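Long-range contacts in protein-glutamine gamma-glutamyltransferase 2 (Pagrus major, PDB 1G0D), which probably catalyses the calcium-dependent cross-linking of peptide-bound glutamine to the lysines of other proteins, or its coupling to small primary amines: residues D140-L145 with W338-D343; P289-T294 with I423-V428; R36-S41 with L133-C138. All blocks are in the same frame, centred on the assembly; numbering follows the deposited sequence.

Contact 1: residues D140-L145 with W338-D343; sequences DDMVYL and WMSRED
A type I beta turn, Asp141 to Tyr144, packs through Met142, Val143 and the following Leu145 against Trp338, Met339 and Ser340, where strand 329-339 of the antiparallel sheet carrying catalytic His332 and Asp355 runs out into a loop. The turn is braced from within as an Asx turn, Asp141 OD1 accepting from Val143 N at 3.1 Å. Two bonds cross the contact. Ser340 N donates to Met142 O at 3.1 Å, and the indole Trp338 NE1 reaches Tyr144 O at 3.0 Å. The second is distinctly bent, with 134° at the hydrogen; the oxygen is tilted from the indole plane, and NE1 stands above the carbonyl plane of Tyr144. CB of Trp338 already points toward 140-145, and CG is anti to the backbone N (chi1 -171°). Leu145 crosses the indole at about a right angle, its CG 3.9 Å from the centroid of the five-membered ring of Trp338 and almost on the ring normal, a CH-pi contact. Trp351 meets the same indole edge-to-face. Farther along, Met142 reaches over Ser340 toward the exposed Glu342: its CG lies 3.3 Å from Ser340 OG and 3.7 Å from Glu342 OE1.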
# COMPACT_ATOMS: atom_id res chain seq x y z
N ASP A 140 -1.64 20.45 -17.74
CA ASP A 140 -3.08 20.54 -17.81
C ASP A 140 -3.77 19.28 -17.32
O ASP A 140 -5.00 19.23 -17.25
CB ASP A 140 -3.49 20.79 -19.23
CG ASP A 140 -3.06 22.12 -19.70
OD1 ASP A 140 -2.94 22.26 -20.92
OD2 ASP A 140 -2.84 23.01 -18.86
N ASP A 141 -2.99 18.26 -17.00
CA ASP A 141 -3.57 17.00 -16.52
C ASP A 141 -3.99 17.18 -15.06
O ASP A 141 -3.29 17.83 -14.27
CB ASP A 141 -2.53 15.88 -16.65
CG ASP A 141 -3.15 14.49 -16.52
OD1 ASP A 141 -4.09 14.32 -15.71
OD2 ASP A 141 -2.68 13.57 -17.22
N MET A 142 -5.13 16.60 -14.70
CA MET A 142 -5.60 16.70 -13.33
C MET A 142 -4.65 16.05 -12.31
O MET A 142 -4.64 16.44 -11.15
CB MET A 142 -7.01 16.12 -13.24
CG MET A 142 -8.12 17.17 -13.50
SD MET A 142 -9.74 16.35 -13.55
CE MET A 142 -9.43 14.95 -14.95
N VAL A 143 -3.84 15.07 -12.73
CA VAL A 143 -2.88 14.45 -11.80
C VAL A 143 -1.52 15.22 -11.76
O VAL A 143 -0.55 14.80 -11.13
CB VAL A 143 -2.62 12.99 -12.17
CG1 VAL A 143 -3.90 12.18 -12.06
CG2 VAL A 143 -2.12 12.92 -13.58
N TYR A 144 -1.47 16.38 -12.41
CA TYR A 144 -0.27 17.17 -12.44
C TYR A 144 0.30 17.46 -11.06
O TYR A 144 -0.41 17.99 -10.20
CB TYR A 144 -0.57 18.50 -13.11
CG TYR A 144 0.66 19.36 -13.25
CD1 TYR A 144 1.82 18.84 -13.79
CD2 TYR A 144 0.65 20.70 -12.87
CE1 TYR A 144 2.96 19.65 -13.97
CE2 TYR A 144 1.79 21.51 -13.04
CZ TYR A 144 2.95 20.98 -13.60
OH TYR A 144 4.05 21.80 -13.87
N LEU A 145 1.58 17.11 -10.88
CA LEU A 145 2.33 17.34 -9.64
C LEU A 145 3.56 18.16 -10.09
O LEU A 145 4.45 17.63 -10.74
CB LEU A 145 2.77 16.01 -9.01
CG LEU A 145 3.02 15.96 -7.47
CD1 LEU A 145 3.12 14.50 -6.93
CD2 LEU A 145 4.30 16.72 -7.14
N TRP A 338 -2.25 11.47 -5.67
CA TRP A 338 -2.28 12.88 -6.03
C TRP A 338 -3.19 13.14 -7.20
O TRP A 338 -3.03 12.54 -8.24
CB TRP A 338 -0.89 13.38 -6.43
CG TRP A 338 -0.84 14.86 -6.59
CD1 TRP A 338 -1.08 15.59 -7.74
CD2 TRP A 338 -0.54 15.82 -5.57
NE1 TRP A 338 -0.95 16.94 -7.49
CE2 TRP A 338 -0.61 17.11 -6.16
CE3 TRP A 338 -0.21 15.73 -4.21
CZ2 TRP A 338 -0.37 18.27 -5.43
CZ3 TRP A 338 0.03 16.89 -3.48
CH2 TRP A 338 -0.05 18.14 -4.09
N MET A 339 -4.11 14.07 -7.02
CA MET A 339 -5.03 14.46 -8.08
C MET A 339 -5.83 15.68 -7.62
O MET A 339 -5.95 15.93 -6.42
CB MET A 339 -5.99 13.34 -8.38
CG MET A 339 -7.02 13.07 -7.28
SD MET A 339 -7.84 11.51 -7.63
CE MET A 339 -6.67 10.41 -7.15
N SER A 340 -6.34 16.46 -8.56
CA SER A 340 -7.15 17.60 -8.24
C SER A 340 -8.61 17.11 -8.19
O SER A 340 -9.03 16.23 -8.96
CB SER A 340 -6.96 18.67 -9.29
OG SER A 340 -7.66 18.33 -10.46
N ARG A 341 -9.38 17.70 -7.30
CA ARG A 341 -10.77 17.29 -7.11
C ARG A 341 -11.75 18.30 -7.65
O ARG A 341 -12.33 19.09 -6.91
CB ARG A 341 -11.08 17.06 -5.62
CG ARG A 341 -10.30 15.93 -4.99
CD ARG A 341 -10.58 14.60 -5.67
NE ARG A 341 -11.97 14.16 -5.59
CZ ARG A 341 -12.53 13.58 -4.52
NH1 ARG A 341 -13.80 13.22 -4.54
NH2 ARG A 341 -11.81 13.38 -3.43
N GLU A 342 -11.93 18.27 -8.95
CA GLU A 342 -12.86 19.17 -9.56
C GLU A 342 -14.30 18.82 -9.19
O GLU A 342 -15.22 19.59 -9.40
CB GLU A 342 -12.64 19.14 -11.05
CG GLU A 342 -11.28 19.65 -11.41
CD GLU A 342 -11.22 20.14 -12.84
OE1 GLU A 342 -10.09 20.35 -13.33
OE2 GLU A 342 -12.30 20.30 -13.47
N ASP A 343 -14.49 17.64 -8.61
CA ASP A 343 -15.83 17.23 -8.21
C ASP A 343 -16.25 17.79 -6.84
O ASP A 343 -17.35 17.50 -6.38
CB ASP A 343 -15.93 15.69 -8.20
CG ASP A 343 -14.96 15.03 -7.25
OD1 ASP A 343 -13.81 15.50 -7.14
OD2 ASP A 343 -15.35 14.03 -6.61

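Contact 2: residues P289-T294 with I423-V428; sequences PTRPIT and ISTKSV. With SO4 (sulfate ion), chain B.
Around the guanidinium of Arg291, the methyl of Thr425 comes in obliquely, with CG2 3.9 Å from Arg291 NH1, while a sulfate ion, probably from the crystallisation liquor, sits at the edge. Sulfate O4 lies in the guanidinium plane, hydrogen-bonded to Arg291 NH1 at 3.1 Å. Glu336 forms a salt bridge with NH2, and Trp351 adds a cation-pi contact. The arginine chain, extended from CG to NE, crosses Thr425 at about a right angle, and Arg291 CD touches Thr425 OG1 at 3.4 Å. An alanine here would probably leave Glu336 without its positive partner and open a gap beside the methyl of Thr425. Backbone pairing is brief: a single antiparallel bridge, the hydrogen-bonded pair Thr294 and Ser424, fixes short strand 424-426 to 290-298, an outer strand of the sheet in the papain-like catalytic core, whose neighbouring strand bears catalytic His332. Thr294 N to Ser424 O and Ser424 N to Thr294 O are both 2.9 Å. Thr425 lies next to Glu434, a probable calcium ligand by comparison with relatives. One water donates to Pro292 O and to Thr294 OG1, a hydroxyl also hydrogen-bonded to Tyr163 O. Ile423 CA adds a C-H...O contact of 3.2 Å to Thr294 O.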
# COMPACT_ATOMS: atom_id res chain seq x y z
N PRO A 289 0.17 9.57 -9.26
CA PRO A 289 1.15 9.64 -8.17
C PRO A 289 0.60 8.99 -6.88
O PRO A 289 -0.47 9.40 -6.37
CB PRO A 289 1.41 11.13 -8.02
CG PRO A 289 1.05 11.69 -9.30
CD PRO A 289 -0.04 10.89 -9.87
N THR A 290 1.31 8.01 -6.32
CA THR A 290 0.82 7.27 -5.13
C THR A 290 1.90 6.86 -4.10
O THR A 290 3.04 6.53 -4.44
CB THR A 290 0.05 5.99 -5.65
OG1 THR A 290 -1.01 6.40 -6.53
CG2 THR A 290 -0.53 5.16 -4.52
N ARG A 291 1.55 6.89 -2.83
CA ARG A 291 2.49 6.43 -1.81
C ARG A 291 1.78 5.73 -0.66
O ARG A 291 0.76 6.22 -0.15
CB ARG A 291 3.29 7.57 -1.22
CG ARG A 291 2.46 8.77 -0.85
CD ARG A 291 3.31 9.80 -0.19
NE ARG A 291 2.50 10.89 0.31
CZ ARG A 291 2.98 12.04 0.76
NH1 ARG A 291 4.29 12.25 0.78
NH2 ARG A 291 2.14 12.97 1.20
N PRO A 292 2.26 4.55 -0.26
CA PRO A 292 1.61 3.85 0.85
C PRO A 292 1.83 4.55 2.16
O PRO A 292 2.99 4.79 2.54
CB PRO A 292 2.29 2.48 0.85
CG PRO A 292 2.88 2.38 -0.51
CD PRO A 292 3.35 3.75 -0.82
N ILE A 293 0.74 4.90 2.86
CA ILE A 293 0.92 5.52 4.17
C ILE A 293 0.47 4.56 5.29
O ILE A 293 -0.49 3.81 5.10
CB ILE A 293 0.23 6.90 4.31
CG1 ILE A 293 -1.12 6.72 4.83
CG2 ILE A 293 0.24 7.74 3.05
CD1 ILE A 293 -1.13 7.46 6.09
N THR A 294 1.19 4.55 6.41
CA THR A 294 0.88 3.68 7.56
C THR A 294 0.46 4.48 8.79
O THR A 294 1.09 5.46 9.15
CB THR A 294 2.09 2.81 7.96
OG1 THR A 294 2.47 1.99 6.86
CG2 THR A 294 1.75 1.89 9.04
N ILE A 423 1.87 8.58 11.62
CA ILE A 423 1.56 8.39 10.22
C ILE A 423 2.88 8.49 9.47
O ILE A 423 3.60 9.47 9.57
CB ILE A 423 0.56 9.46 9.79
CG1 ILE A 423 -0.21 9.92 11.04
CG2 ILE A 423 -0.36 8.93 8.73
CD1 ILE A 423 -1.70 9.73 10.96
N SER A 424 3.22 7.44 8.73
CA SER A 424 4.49 7.36 8.04
C SER A 424 4.37 7.02 6.58
O SER A 424 3.43 6.33 6.17
CB SER A 424 5.34 6.28 8.69
OG SER A 424 5.71 6.64 10.01
N THR A 425 5.32 7.51 5.79
CA THR A 425 5.41 7.20 4.38
C THR A 425 6.90 7.26 4.07
O THR A 425 7.66 7.86 4.82
CB THR A 425 4.62 8.19 3.51
OG1 THR A 425 4.47 7.64 2.20
CG2 THR A 425 5.34 9.52 3.37
N LYS A 426 7.32 6.62 2.99
CA LYS A 426 8.75 6.65 2.64
C LYS A 426 9.21 8.03 2.16
O LYS A 426 8.48 8.77 1.50
CB LYS A 426 9.08 5.60 1.54
CG LYS A 426 10.55 5.59 1.08
CD LYS A 426 10.81 4.56 -0.01
CE LYS A 426 12.09 4.86 -0.78
NZ LYS A 426 12.11 6.27 -1.26
N SER A 427 10.45 8.34 2.49
CA SER A 427 11.06 9.58 2.12
C SER A 427 11.46 9.61 0.65
O SER A 427 11.89 8.61 0.08
CB SER A 427 12.29 9.77 2.95
OG SER A 427 12.98 10.88 2.43
N VAL A 428 11.34 10.78 0.04
CA VAL A 428 11.68 10.96 -1.34
C VAL A 428 13.16 10.78 -1.60
O VAL A 428 13.58 10.46 -2.72
CB VAL A 428 11.28 12.34 -1.82
CG1 VAL A 428 11.91 12.60 -3.16
CG2 VAL A 428 9.79 12.41 -1.93
S SO4 B . 4.05 16.22 0.64
O1 SO4 B . 2.75 16.39 1.10
O2 SO4 B . 3.99 16.01 -0.76
O3 SO4 B . 4.60 17.48 0.84
O4 SO4 B . 4.73 15.24 1.45
O HOH W 1 7.40 11.32 1.22
O HOH W 2 4.06 3.17 4.86

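Contact 3: residues R36-S41 with L133-C138; sequences RGQPFS and LFNPWC
Arg36 and the pair Phe134 and Asn135 form the tightly packed part of this contact, whereas Gly37, Gln38 and Cys138 make up a looser, partly exposed side that includes a water. On the tight side Arg36 N donates to Leu133 O at 3.1 Å, carrying the parallel pairing of strands 33-35 and 121-133 one step further. The arginine chain then runs extended beside Phe134, the two side chains pointing the same way. CD2 of Phe134 stands over the centre of the guanidinium, 3.5 Å from Arg36 CZ, with the two planes 71° apart, and NH2 lies at the edge of the ring. The buried charge is answered by Asp141, which forms a salt bridge with NH2, while the carbonyls of Ala103 and Ser210 accept from NH1.

Asn135 passes Arg36 in the opposite direction. Its CG is anti to the backbone N (chi1 -155°), and ND2 donates to Arg36 O at 2.7 Å, with that oxygen in the amide plane. A weak second bond, 3.4 Å, links Asn135 ND2 to Gln38 OE1. Toward the looser side a water takes over, donating to Gln38 OE1 at 2.7 Å and to Asn135 OD1 at 2.9 Å; Gln38 NE2 turns to Ala21 O instead. Cys138 packs more loosely, its SG 3.9 Å from Gly37 O. A side chain on Gly37 would nevertheless run into that sulfur, and the backbone angles of this residue call for glycine in themselves.

Asn135 to Cys138 is a type I beta turn at the point where the chain leaves strand 121-133; earlier in the chain, residues 36-39 lead from strand 33-35 of one sheet to strand 40-46 of the other. Such a crossing between facing sheets belongs to the N-terminal immunoglobulin-like beta sandwich of transglutaminases.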
# COMPACT_ATOMS: atom_id res chain seq x y z
N ARG A 36 -1.05 10.95 -21.67
CA ARG A 36 -1.95 11.99 -22.20
C ARG A 36 -1.54 13.45 -22.10
O ARG A 36 -0.81 13.83 -21.22
CB ARG A 36 -3.35 11.85 -21.59
CG ARG A 36 -3.46 12.32 -20.19
CD ARG A 36 -4.68 11.69 -19.48
NE ARG A 36 -4.98 12.38 -18.21
CZ ARG A 36 -6.15 12.33 -17.57
NH1 ARG A 36 -7.15 11.62 -18.06
NH2 ARG A 36 -6.35 13.04 -16.47
N GLY A 37 -2.04 14.26 -23.03
CA GLY A 37 -1.72 15.67 -23.01
C GLY A 37 -0.36 15.99 -23.61
O GLY A 37 0.02 17.16 -23.68
N GLN A 38 0.36 14.95 -24.03
CA GLN A 38 1.70 15.06 -24.62
C GLN A 38 1.67 14.42 -26.03
O GLN A 38 1.25 13.28 -26.20
CB GLN A 38 2.69 14.32 -23.72
CG GLN A 38 4.14 14.45 -24.10
CD GLN A 38 5.06 13.68 -23.17
OE1 GLN A 38 4.81 13.62 -21.97
NE2 GLN A 38 6.12 13.08 -23.72
N PRO A 39 2.16 15.13 -27.04
CA PRO A 39 2.14 14.60 -28.40
C PRO A 39 3.07 13.44 -28.67
O PRO A 39 4.07 13.26 -27.99
CB PRO A 39 2.52 15.80 -29.25
CG PRO A 39 3.42 16.58 -28.35
CD PRO A 39 2.80 16.45 -26.99
N PHE A 40 2.71 12.64 -29.68
CA PHE A 40 3.56 11.53 -30.07
C PHE A 40 3.66 11.47 -31.60
O PHE A 40 2.73 11.86 -32.29
CB PHE A 40 3.11 10.19 -29.41
CG PHE A 40 1.66 9.78 -29.66
CD1 PHE A 40 0.62 10.30 -28.90
CD2 PHE A 40 1.35 8.79 -30.61
CE1 PHE A 40 -0.72 9.86 -29.10
CE2 PHE A 40 0.04 8.35 -30.81
CZ PHE A 40 -0.99 8.90 -30.05
N SER A 41 4.81 11.05 -32.15
CA SER A 41 4.97 11.01 -33.61
C SER A 41 5.24 9.63 -34.19
O SER A 41 6.14 8.93 -33.75
CB SER A 41 6.11 11.91 -34.05
OG SER A 41 5.97 13.17 -33.48
N LEU A 133 -1.76 6.35 -20.67
CA LEU A 133 -1.71 6.47 -19.21
C LEU A 133 -1.92 7.93 -18.74
O LEU A 133 -2.02 8.85 -19.54
CB LEU A 133 -0.33 6.00 -18.70
CG LEU A 133 0.16 4.55 -18.78
CD1 LEU A 133 -0.85 3.62 -19.40
CD2 LEU A 133 1.41 4.56 -19.54
N PHE A 134 -1.99 8.14 -17.43
CA PHE A 134 -2.17 9.46 -16.85
C PHE A 134 -0.83 10.19 -17.01
O PHE A 134 0.22 9.56 -17.06
CB PHE A 134 -2.54 9.32 -15.36
CG PHE A 134 -3.99 8.98 -15.12
CD1 PHE A 134 -4.37 7.69 -14.74
CD2 PHE A 134 -4.98 9.92 -15.34
CE1 PHE A 134 -5.73 7.36 -14.59
CE2 PHE A 134 -6.34 9.60 -15.19
CZ PHE A 134 -6.71 8.32 -14.82
N ASN A 135 -0.84 11.52 -17.06
CA ASN A 135 0.37 12.30 -17.25
C ASN A 135 0.57 13.37 -16.19
O ASN A 135 0.17 14.52 -16.39
CB ASN A 135 0.31 13.01 -18.59
CG ASN A 135 1.67 13.31 -19.13
OD1 ASN A 135 2.65 13.22 -18.41
ND2 ASN A 135 1.74 13.67 -20.40
N PRO A 136 1.17 13.01 -15.03
CA PRO A 136 1.40 14.01 -13.98
C PRO A 136 2.48 15.02 -14.30
O PRO A 136 2.75 15.90 -13.50
CB PRO A 136 1.76 13.17 -12.74
CG PRO A 136 2.09 11.85 -13.22
CD PRO A 136 1.60 11.67 -14.64
N TRP A 137 3.13 14.89 -15.46
CA TRP A 137 4.15 15.85 -15.84
C TRP A 137 3.58 16.90 -16.77
O TRP A 137 4.24 17.89 -17.06
CB TRP A 137 5.28 15.18 -16.57
CG TRP A 137 6.08 14.32 -15.74
CD1 TRP A 137 7.15 14.69 -14.99
CD2 TRP A 137 5.92 12.91 -15.57
NE1 TRP A 137 7.67 13.58 -14.33
CE2 TRP A 137 6.93 12.48 -14.67
CE3 TRP A 137 5.01 11.97 -16.09
CZ2 TRP A 137 7.06 11.13 -14.27
CZ3 TRP A 137 5.14 10.62 -15.68
CH2 TRP A 137 6.16 10.23 -14.78
N CYS A 138 2.36 16.67 -17.26
CA CYS A 138 1.69 17.61 -18.16
C CYS A 138 0.84 18.56 -17.34
O CYS A 138 -0.11 18.16 -16.69
CB CYS A 138 0.81 16.84 -19.11
SG CYS A 138 -0.36 17.90 -19.90
O HOH W 3 5.19 12.54 -19.56

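How the contacts relate
From the N terminus, contact 3 comes first: it closes a loop of some ninety residues, with no helix in it, where the chain leaves the paired strands 33-35 and 121-133 of the N-terminal sandwich. Contact 1 opens immediately afterwards and closes at 338-343, but not before contact 2 has opened at 289-294; as contact 2 closes only at 423-428, the two cross. Contact 3 is in series with both. All three touch one another: Asp141 binds both Arg36 and the backbone N of Asn135, Trp338 N probably bonds to Pro289 O, and Pro289 packs on Pro136. Contacts 3 and 1 link the sandwich, through residues 133-145, to the catalytic sheet, and contact 2 ties that sheet to strand 424-426.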